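Side-chain contacts in peptide amidase (Stenotrophomonas maltophilia, PDB 1M22), which probably hydrolyses amide bonds in peptide substrates: residues A[281-284]-A[285-288]; A[295-298]-A[299-303]; A[451-455]-A[456-460]. All blocks are in the same frame, centred on the assembly; numbering follows the deposited sequence.

Contact 1 of 3, residues A[281-284]-A[285-288]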
ATOM      1  N   THR A 281      16.825 -15.233   7.358  1.00 15.08           N
ATOM      2  CA  THR A 281      17.617 -14.025   7.159  1.00 15.12           C
ATOM      3  C   THR A 281      17.888 -13.454   8.544  1.00 14.25           C
ATOM      4  O   THR A 281      17.266 -13.871   9.525  1.00 14.33           O
ATOM      5  CB  THR A 281      16.872 -12.943   6.334  1.00 14.90           C
ATOM      6  OG1 THR A 281      15.926 -12.265   7.169  1.00 14.25           O
ATOM      7  CG2 THR A 281      16.154 -13.565   5.147  1.00 16.52           C
ATOM      8  N   PRO A 282      18.820 -12.496   8.643  1.00 16.66           N
ATOM      9  CA  PRO A 282      19.157 -11.878   9.929  1.00 16.05           C
ATOM     10  C   PRO A 282      17.972 -11.211  10.626  1.00 14.73           C
ATOM     11  O   PRO A 282      18.013 -10.971  11.831  1.00 15.49           O
ATOM     12  CB  PRO A 282      20.242 -10.874   9.550  1.00 17.92           C
ATOM     13  CG  PRO A 282      20.930 -11.551   8.409  1.00 18.67           C
ATOM     14  CD  PRO A 282      19.762 -12.060   7.595  1.00 15.76           C
ATOM     15  N   LEU A 283      16.916 -10.917   9.872  1.00 13.28           N
ATOM     16  CA  LEU A 283      15.745 -10.269  10.453  1.00 13.00           C
ATOM     17  C   LEU A 283      15.086 -11.141  11.520  1.00 12.36           C
ATOM     18  O   LEU A 283      14.397 -10.636  12.406  1.00 12.34           O
ATOM     19  CB  LEU A 283      14.735  -9.923   9.353  1.00 14.34           C
ATOM     20  CG  LEU A 283      13.570  -9.006   9.739  1.00 13.21           C
ATOM     21  CD1 LEU A 283      14.100  -7.706  10.336  1.00 15.10           C
ATOM     22  CD2 LEU A 283      12.721  -8.719   8.503  1.00 14.19           C
ATOM     23  N   LEU A 284      15.301 -12.453  11.441  1.00 12.51           N
ATOM     24  CA  LEU A 284      14.728 -13.370  12.423  1.00 12.85           C
ATOM     25  C   LEU A 284      15.358 -13.156  13.797  1.00 13.19           C
ATOM     26  O   LEU A 284      14.768 -13.514  14.819  1.00 13.94           O
ATOM     27  CB  LEU A 284      14.954 -14.826  11.998  1.00 13.23           C
ATOM     28  CG  LEU A 284      14.309 -15.326  10.705  1.00 10.30           C
ATOM     29  CD1 LEU A 284      14.714 -16.776  10.473  1.00 13.71           C
ATOM     30  CD2 LEU A 284      12.795 -15.202  10.789  1.00 12.61           C
ATOM     31  N   LYS A 285      16.554 -12.573  13.816  1.00 15.78           N
ATOM     32  CA  LYS A 285      17.265 -12.328  15.068  1.00 17.26           C
ATOM     33  C   LYS A 285      17.209 -10.871  15.515  1.00 16.60           C
ATOM     34  O   LYS A 285      17.917 -10.467  16.439  1.00 16.76           O
ATOM     35  CB  LYS A 285      18.723 -12.776  14.939  1.00 19.08           C
ATOM     36  CG  LYS A 285      18.888 -14.215  14.472  1.00 24.34           C
ATOM     37  CD  LYS A 285      18.064 -15.190  15.307  1.00 27.65           C
ATOM     38  CE  LYS A 285      18.513 -15.228  16.760  1.00 30.43           C
ATOM     39  NZ  LYS A 285      17.692 -16.182  17.560  1.00 29.72           N
ATOM     40  N   TYR A 286      16.371 -10.086  14.851  1.00 14.60           N
ATOM     41  CA  TYR A 286      16.189  -8.682  15.191  1.00 14.04           C
ATOM     42  C   TYR A 286      15.751  -8.644  16.655  1.00 14.60           C
ATOM     43  O   TYR A 286      14.986  -9.498  17.101  1.00 14.69           O
ATOM     44  CB  TYR A 286      15.123  -8.089  14.264  1.00 14.26           C
ATOM     45  CG  TYR A 286      14.781  -6.634  14.483  1.00 15.70           C
ATOM     46  CD1 TYR A 286      13.798  -6.259  15.396  1.00 14.52           C
ATOM     47  CD2 TYR A 286      15.406  -5.633  13.738  1.00 15.35           C
ATOM     48  CE1 TYR A 286      13.438  -4.922  15.557  1.00 16.11           C
ATOM     49  CE2 TYR A 286      15.055  -4.293  13.894  1.00 16.35           C
ATOM     50  CZ  TYR A 286      14.069  -3.948  14.802  1.00 12.92           C
ATOM     51  OH  TYR A 286      13.696  -2.631  14.937  1.00 17.92           O
ATOM     52  N   ARG A 287      16.250  -7.670  17.409  1.00 16.07           N
ATOM     53  CA  ARG A 287      15.921  -7.559  18.828  1.00 17.30           C
ATOM     54  C   ARG A 287      14.424  -7.660  19.125  1.00 14.97           C
ATOM     55  O   ARG A 287      13.633  -6.826  18.674  1.00 16.21           O
ATOM     56  CB  ARG A 287      16.462  -6.241  19.394  1.00 22.07           C
ATOM     57  CG  ARG A 287      16.332  -6.121  20.907  1.00 27.26           C
ATOM     58  CD  ARG A 287      16.803  -4.761  21.407  1.00 31.61           C
ATOM     59  NE  ARG A 287      15.937  -3.675  20.953  1.00 36.02           N
ATOM     60  CZ  ARG A 287      14.665  -3.529  21.312  1.00 37.87           C
ATOM     61  NH1 ARG A 287      14.098  -4.402  22.136  1.00 38.41           N
ATOM     62  NH2 ARG A 287      13.956  -2.507  20.849  1.00 39.03           N
ATOM     63  N   GLY A 288      14.047  -8.684  19.888  1.00 14.67           N
ATOM     64  CA  GLY A 288      12.654  -8.883  20.253  1.00 13.26           C
ATOM     65  C   GLY A 288      11.837  -9.688  19.256  1.00 11.46           C
ATOM     66  O   GLY A 288      10.688 -10.036  19.528  1.00 14.30           O
TER

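Contact 2 of 3, residues A[295-298]-A[299-303]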
ATOM      1  N   GLN A 295       6.297 -17.824  17.606  1.00 12.27           N
ATOM      2  CA  GLN A 295       4.886 -17.997  17.915  1.00 12.28           C
ATOM      3  C   GLN A 295       4.075 -18.063  16.625  1.00 11.20           C
ATOM      4  O   GLN A 295       3.144 -18.859  16.514  1.00 11.81           O
ATOM      5  CB  GLN A 295       4.383 -16.842  18.779  1.00 14.94           C
ATOM      6  CG  GLN A 295       2.950 -17.014  19.248  1.00 21.74           C
ATOM      7  CD  GLN A 295       2.757 -18.273  20.074  1.00 26.53           C
ATOM      8  OE1 GLN A 295       3.426 -18.473  21.089  1.00 30.17           O
ATOM      9  NE2 GLN A 295       1.837 -19.129  19.643  1.00 28.46           N
ATOM     10  N   ALA A 296       4.428 -17.223  15.656  1.00 10.76           N
ATOM     11  CA  ALA A 296       3.722 -17.203  14.379  1.00 10.26           C
ATOM     12  C   ALA A 296       3.857 -18.544  13.669  1.00  8.92           C
ATOM     13  O   ALA A 296       2.886 -19.066  13.125  1.00 10.05           O
ATOM     14  CB  ALA A 296       4.264 -16.093  13.498  1.00 11.59           C
ATOM     15  N   ALA A 297       5.065 -19.100  13.669  1.00 10.25           N
ATOM     16  CA  ALA A 297       5.297 -20.386  13.025  1.00  9.81           C
ATOM     17  C   ALA A 297       4.443 -21.454  13.701  1.00 10.56           C
ATOM     18  O   ALA A 297       3.840 -22.295  13.035  1.00 11.13           O
ATOM     19  CB  ALA A 297       6.770 -20.758  13.107  1.00 11.12           C
ATOM     20  N   THR A 298       4.391 -21.416  15.030  1.00 11.25           N
ATOM     21  CA  THR A 298       3.596 -22.380  15.778  1.00 11.74           C
ATOM     22  C   THR A 298       2.117 -22.251  15.422  1.00 11.06           C
ATOM     23  O   THR A 298       1.432 -23.257  15.234  1.00 11.95           O
ATOM     24  CB  THR A 298       3.780 -22.191  17.295  1.00 12.43           C
ATOM     25  OG1 THR A 298       5.138 -22.488  17.645  1.00 15.00           O
ATOM     26  CG2 THR A 298       2.849 -23.113  18.076  1.00 13.69           C
ATOM     27  N   GLU A 299       1.620 -21.019  15.327  1.00 11.31           N
ATOM     28  CA  GLU A 299       0.218 -20.807  14.979  1.00 10.72           C
ATOM     29  C   GLU A 299      -0.070 -21.362  13.582  1.00 10.21           C
ATOM     30  O   GLU A 299      -1.108 -21.978  13.361  1.00 10.59           O
ATOM     31  CB  GLU A 299      -0.140 -19.317  15.025  1.00 11.48           C
ATOM     32  CG  GLU A 299      -0.083 -18.665  16.412  1.00 13.86           C
ATOM     33  CD  GLU A 299      -1.101 -19.227  17.400  1.00 14.33           C
ATOM     34  OE1 GLU A 299      -2.182 -19.684  16.976  1.00 15.25           O
ATOM     35  OE2 GLU A 299      -0.824 -19.192  18.618  1.00 19.84           O
ATOM     36  N   LEU A 300       0.848 -21.140  12.645  1.00 10.00           N
ATOM     37  CA  LEU A 300       0.676 -21.643  11.286  1.00  9.79           C
ATOM     38  C   LEU A 300       0.600 -23.170  11.289  1.00  9.44           C
ATOM     39  O   LEU A 300      -0.243 -23.760  10.613  1.00 10.61           O
ATOM     40  CB  LEU A 300       1.835 -21.176  10.395  1.00  9.06           C
ATOM     41  CG  LEU A 300       1.907 -19.670  10.115  1.00  8.87           C
ATOM     42  CD1 LEU A 300       3.207 -19.340   9.399  1.00 11.21           C
ATOM     43  CD2 LEU A 300       0.714 -19.244   9.275  1.00 10.99           C
ATOM     44  N   ARG A 301       1.483 -23.807  12.054  1.00 10.36           N
ATOM     45  CA  ARG A 301       1.498 -25.265  12.140  1.00 10.73           C
ATOM     46  C   ARG A 301       0.229 -25.807  12.792  1.00 11.31           C
ATOM     47  O   ARG A 301      -0.356 -26.776  12.307  1.00 12.48           O
ATOM     48  CB  ARG A 301       2.724 -25.741  12.924  1.00 11.02           C
ATOM     49  CG  ARG A 301       4.032 -25.547  12.181  1.00 12.52           C
ATOM     50  CD  ARG A 301       5.215 -26.075  12.976  1.00 15.09           C
ATOM     51  NE  ARG A 301       6.461 -25.969  12.219  1.00 16.04           N
ATOM     52  CZ  ARG A 301       7.495 -25.213  12.575  1.00 19.54           C
ATOM     53  NH1 ARG A 301       7.440 -24.488  13.684  1.00 19.10           N
ATOM     54  NH2 ARG A 301       8.583 -25.176  11.815  1.00 21.19           N
ATOM     55  N   ARG A 302      -0.192 -25.185  13.890  1.00 11.10           N
ATOM     56  CA  ARG A 302      -1.396 -25.623  14.589  1.00 11.71           C
ATOM     57  C   ARG A 302      -2.633 -25.463  13.713  1.00 11.31           C
ATOM     58  O   ARG A 302      -3.636 -26.153  13.906  1.00 14.11           O
ATOM     59  CB  ARG A 302      -1.571 -24.832  15.890  1.00 13.57           C
ATOM     60  CG  ARG A 302      -0.501 -25.118  16.938  1.00 18.48           C
ATOM     61  CD  ARG A 302      -0.575 -26.557  17.430  1.00 25.96           C
ATOM     62  NE  ARG A 302       0.451 -26.853  18.428  1.00 29.87           N
ATOM     63  CZ  ARG A 302       1.757 -26.860  18.181  1.00 32.51           C
ATOM     64  NH1 ARG A 302       2.207 -26.587  16.964  1.00 34.16           N
ATOM     65  NH2 ARG A 302       2.616 -27.140  19.152  1.00 34.00           N
ATOM     66  N   ALA A 303      -2.559 -24.553  12.746  1.00 12.17           N
ATOM     67  CA  ALA A 303      -3.666 -24.310  11.830  1.00 13.09           C
ATOM     68  C   ALA A 303      -3.688 -25.357  10.719  1.00 13.27           C
ATOM     69  O   ALA A 303      -4.603 -25.374   9.894  1.00 16.61           O
ATOM     70  CB  ALA A 303      -3.558 -22.909  11.233  1.00 12.59           C
TER
HETATM   71  O   HOH W   1       6.049 -24.821  16.127  1.00 28.25           O

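Contact 3 of 3, residues A[451-455]-A[456-460]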
ATOM      1  N   MET A 451       1.343  -9.251  13.600  1.00  7.31           N
ATOM      2  CA  MET A 451       1.662 -10.447  14.366  1.00  8.80           C
ATOM      3  C   MET A 451       2.108 -10.156  15.796  1.00  8.99           C
ATOM      4  O   MET A 451       2.502 -11.062  16.528  1.00 12.16           O
ATOM      5  CB  MET A 451       2.715 -11.293  13.643  1.00 10.58           C
ATOM      6  CG  MET A 451       4.138 -10.791  13.706  1.00 12.10           C
ATOM      7  SD  MET A 451       5.255 -12.161  13.297  1.00 12.07           S
ATOM      8  CE  MET A 451       4.896 -13.206  14.572  1.00 23.07           C
ATOM      9  N   GLY A 452       2.037  -8.892  16.194  1.00  8.98           N
ATOM     10  CA  GLY A 452       2.426  -8.534  17.545  1.00  9.52           C
ATOM     11  C   GLY A 452       3.124  -7.196  17.611  1.00  9.98           C
ATOM     12  O   GLY A 452       3.041  -6.387  16.688  1.00  8.25           O
ATOM     13  N   GLN A 453       3.813  -6.961  18.721  1.00  9.92           N
ATOM     14  CA  GLN A 453       4.536  -5.716  18.916  1.00 10.55           C
ATOM     15  C   GLN A 453       5.813  -5.972  19.694  1.00 11.14           C
ATOM     16  O   GLN A 453       5.942  -6.986  20.380  1.00 12.45           O
ATOM     17  CB  GLN A 453       3.682  -4.711  19.703  1.00 12.36           C
ATOM     18  CG  GLN A 453       2.405  -4.266  19.010  1.00 18.01           C
ATOM     19  CD  GLN A 453       1.589  -3.291  19.847  1.00 20.70           C
ATOM     20  OE1 GLN A 453       0.578  -2.758  19.389  1.00 24.19           O
ATOM     21  NE2 GLN A 453       2.025  -3.059  21.081  1.00 22.84           N
ATOM     22  N   ILE A 454       6.758  -5.053  19.556  1.00  9.93           N
ATOM     23  CA  ILE A 454       8.013  -5.104  20.289  1.00 11.47           C
ATOM     24  C   ILE A 454       8.097  -3.721  20.925  1.00 13.86           C
ATOM     25  O   ILE A 454       8.124  -2.707  20.224  1.00 12.10           O
ATOM     26  CB  ILE A 454       9.233  -5.317  19.363  1.00 10.79           C
ATOM     27  CG1 ILE A 454       9.135  -6.684  18.680  1.00 11.83           C
ATOM     28  CG2 ILE A 454      10.524  -5.219  20.178  1.00 13.61           C
ATOM     29  CD1 ILE A 454      10.248  -6.966  17.688  1.00 11.82           C
ATOM     30  N   ASP A 455       8.095  -3.684  22.252  1.00 15.44           N
ATOM     31  CA  ASP A 455       8.162  -2.425  22.984  1.00 17.34           C
ATOM     32  C   ASP A 455       7.044  -1.464  22.576  1.00 14.51           C
ATOM     33  O   ASP A 455       7.256  -0.252  22.495  1.00 16.14           O
ATOM     34  CB  ASP A 455       9.522  -1.757  22.761  1.00 21.75           C
ATOM     35  CG  ASP A 455      10.678  -2.605  23.256  1.00 27.30           C
ATOM     36  OD1 ASP A 455      10.659  -3.007  24.438  1.00 31.12           O
ATOM     37  OD2 ASP A 455      11.608  -2.865  22.464  1.00 31.67           O
ATOM     38  N   GLY A 456       5.861  -2.011  22.311  1.00 13.24           N
ATOM     39  CA  GLY A 456       4.723  -1.186  21.937  1.00 11.78           C
ATOM     40  C   GLY A 456       4.615  -0.787  20.475  1.00 10.71           C
ATOM     41  O   GLY A 456       3.666  -0.107  20.090  1.00 13.80           O
ATOM     42  N   LEU A 457       5.574  -1.206  19.656  1.00  9.75           N
ATOM     43  CA  LEU A 457       5.564  -0.867  18.235  1.00  9.10           C
ATOM     44  C   LEU A 457       5.206  -2.105  17.409  1.00  8.36           C
ATOM     45  O   LEU A 457       5.782  -3.175  17.597  1.00  9.01           O
ATOM     46  CB  LEU A 457       6.932  -0.316  17.830  1.00  7.91           C
ATOM     47  CG  LEU A 457       7.358   0.951  18.591  1.00 10.60           C
ATOM     48  CD1 LEU A 457       8.775   1.333  18.202  1.00 10.95           C
ATOM     49  CD2 LEU A 457       6.391   2.089  18.289  1.00 11.79           C
ATOM     50  N   PRO A 458       4.249  -1.970  16.477  1.00  7.09           N
ATOM     51  CA  PRO A 458       3.816  -3.091  15.637  1.00  6.40           C
ATOM     52  C   PRO A 458       4.857  -3.781  14.770  1.00  6.12           C
ATOM     53  O   PRO A 458       5.770  -3.152  14.236  1.00  6.80           O
ATOM     54  CB  PRO A 458       2.719  -2.477  14.774  1.00  7.47           C
ATOM     55  CG  PRO A 458       2.172  -1.384  15.623  1.00  8.24           C
ATOM     56  CD  PRO A 458       3.421  -0.778  16.215  1.00  6.95           C
ATOM     57  N   VAL A 459       4.665  -5.088  14.624  1.00  6.27           N
ATOM     58  CA  VAL A 459       5.497  -5.944  13.786  1.00  7.56           C
ATOM     59  C   VAL A 459       4.520  -6.784  12.963  1.00  6.82           C
ATOM     60  O   VAL A 459       3.472  -7.198  13.466  1.00  7.65           O
ATOM     61  CB  VAL A 459       6.389  -6.888  14.623  1.00 11.07           C
ATOM     62  CG1 VAL A 459       7.128  -7.854  13.711  1.00 15.38           C
ATOM     63  CG2 VAL A 459       7.381  -6.074  15.437  1.00 14.66           C
ATOM     64  N   GLY A 460       4.856  -7.023  11.702  1.00  6.82           N
ATOM     65  CA  GLY A 460       3.978  -7.805  10.851  1.00  6.20           C
ATOM     66  C   GLY A 460       4.590  -9.072  10.292  1.00  6.66           C
ATOM     67  O   GLY A 460       5.813  -9.237  10.264  1.00  7.78           O
TER

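Contact 1 of 3, residues A[281-284]-A[285-288]
The phenol ring of Y286 meets L283 at the part nearest its own backbone. CD1 of L283 stands 4.2 Å from CD2 of Y286, in an approach too oblique to assign to either a ring face or an edge. The same methyl, L283 CD1, lies 4.1 Å from Y286 CB, so it packs against the root of the aromatic side chain as much as against the ring. The far end of the ring is held from outside: its OH is hydrogen-bonded to the backbone N of V420, and F431 forms a T-shaped (edge-to-face) pair with it.

The torsions explain why the two side chains lie alongside and point the same way. L283 (chi1 -169°) and Y286 (chi1 179°) both carry CG opposite the backbone N, and they sit three residues apart on one tight turn. That spacing is fixed by the backbone, where K285 N donates to P282 O at 2.9 Å and Y286 N to L283 O at 3.2 Å. One step earlier, L284 N donates to T281 O at 3.1 Å. K285 folds back at chi2 and chi3, bringing its CD to 3.7 Å from L284 C. L283 and L284 both rest on P416 of strand 412-416, and L284 also touches I293 of the following helix.

At the start of the turn, T281 OG1 accepts from L283 N at 3.2 Å and is also hydrogen-bonded to G433 O, which ties the turn to a distant loop. An acceptor hydroxyl two residues before the donor defines an ST turn. Here it opens a run of i to i+3 bonds, a 3-10 segment in the connection from strand 275-279 to helix 289-302 of a beta-alpha-beta unit.

Contact 2 of 3, residues A[295-298]-A[299-303]
T298 divides its two branches between R301 and R302, one turn further along the helix. With chi1 at -65°, OG1 stands beside the backbone N and CG2 points the other way from it, which places the methyl alongside R302. CG2 of T298 lies over one face of the R302 guanidinium, displaced toward its rim, at 3.7 Å from R302 NH1. OG1 of T298 is hydrogen-bonded to E294 O within the helix and to a water at 2.9 Å. That water accepts from R301 NH1 at 2.8 Å, bridging hydroxyl and guanidinium.

These pairs follow the alpha-helical spacing of helix 289-302, the helix of the beta-alpha-beta unit between strands 275-279 and 306-310. Its i to i+4 bonds include R302 N to T298 O at 2.9 Å.

With chi1 at -66°, E299 sets its CG 3.2 Å from Q295 O, and the bend at chi2 then brings the carboxylate back toward the Q295 amide. Q295 NE2 donates to E299 OE2 at 2.9 Å, but the bond is weak: its angle at hydrogen is only 124°, and the amide and carboxylate planes are inclined to each other. The stronger partner of E299 is R483 of helix 470-484, in a salt bridge through OE1.

A297 meets R301 obliquely, its CB 3.8 Å from R301 NH1, while R301 NH2 reaches across to V307 O on the next strand.

Contact 3 of 3, residues A[451-455]-A[456-460]
I454 and V459 form the tight part of this contact, on the buried side of two adjoining strands. Their side chains cross at a slant, with I454 CG1 3.7 Å from V459 CG2. The other methyl of V459 serves M451 instead: V459 CG1 lies 4.2 Å from M451 CG. M451 can meet it because its CG occupies the crowded position between the backbone N and the carbonyl carbon (chi1 76°). Helix 289-302 covers this side, with L292 against both M451 and I454, and M289 against V459.

The frame is a beta hairpin of strands 446-454 and 457-464, within the large mixed sheet. A type I' turn from I454 to L457 closes it, and both bonds of the end pair are made: I454 N to L457 O at 2.9 Å and L457 N to I454 O at 3.0 Å. Away from the turn, M451 and G452 together face V459 in a classic beta bulge. M451 N donates to V459 O at 3.0 Å in an almost straight bond (173° at hydrogen), and V459 N donates to G452 O.

The more solvent-exposed part is at Q453 and the turn, where side chain meets mostly backbone. Extended beyond CG, Q453 lies across the hairpin, its CG 3.8 Å from P458 CA and its NE2 3.4 Å from G456 CA. D455, at the exposed turn, directs its carboxylate away from the other strand to a salt bridge with R287, while its carbonyl O accepts from R157. G456 is the i+2 residue of the turn (phi 84°), where any CB would collide with D455 O.

How the contacts relate
The three contacts come in series along the chain, on the same side of its centre and away from the catalytic residues K86, S165 and S189. Contact 1 leads into the helix that carries contact 2; their centres are 18 Å apart and their nearest atoms about 9 Å, so they do not touch. Contact 3 touches both. Against contact 1, centre to centre 13 Å, it offers a salt bridge from R287 NH2 to D455 OD2 at 2.9 Å and packing of I454 CD1 on G288 C at 3.5 Å. Toward contact 2, whose centre is 17 Å away, M451 reaches A296 on the inner side of the helix.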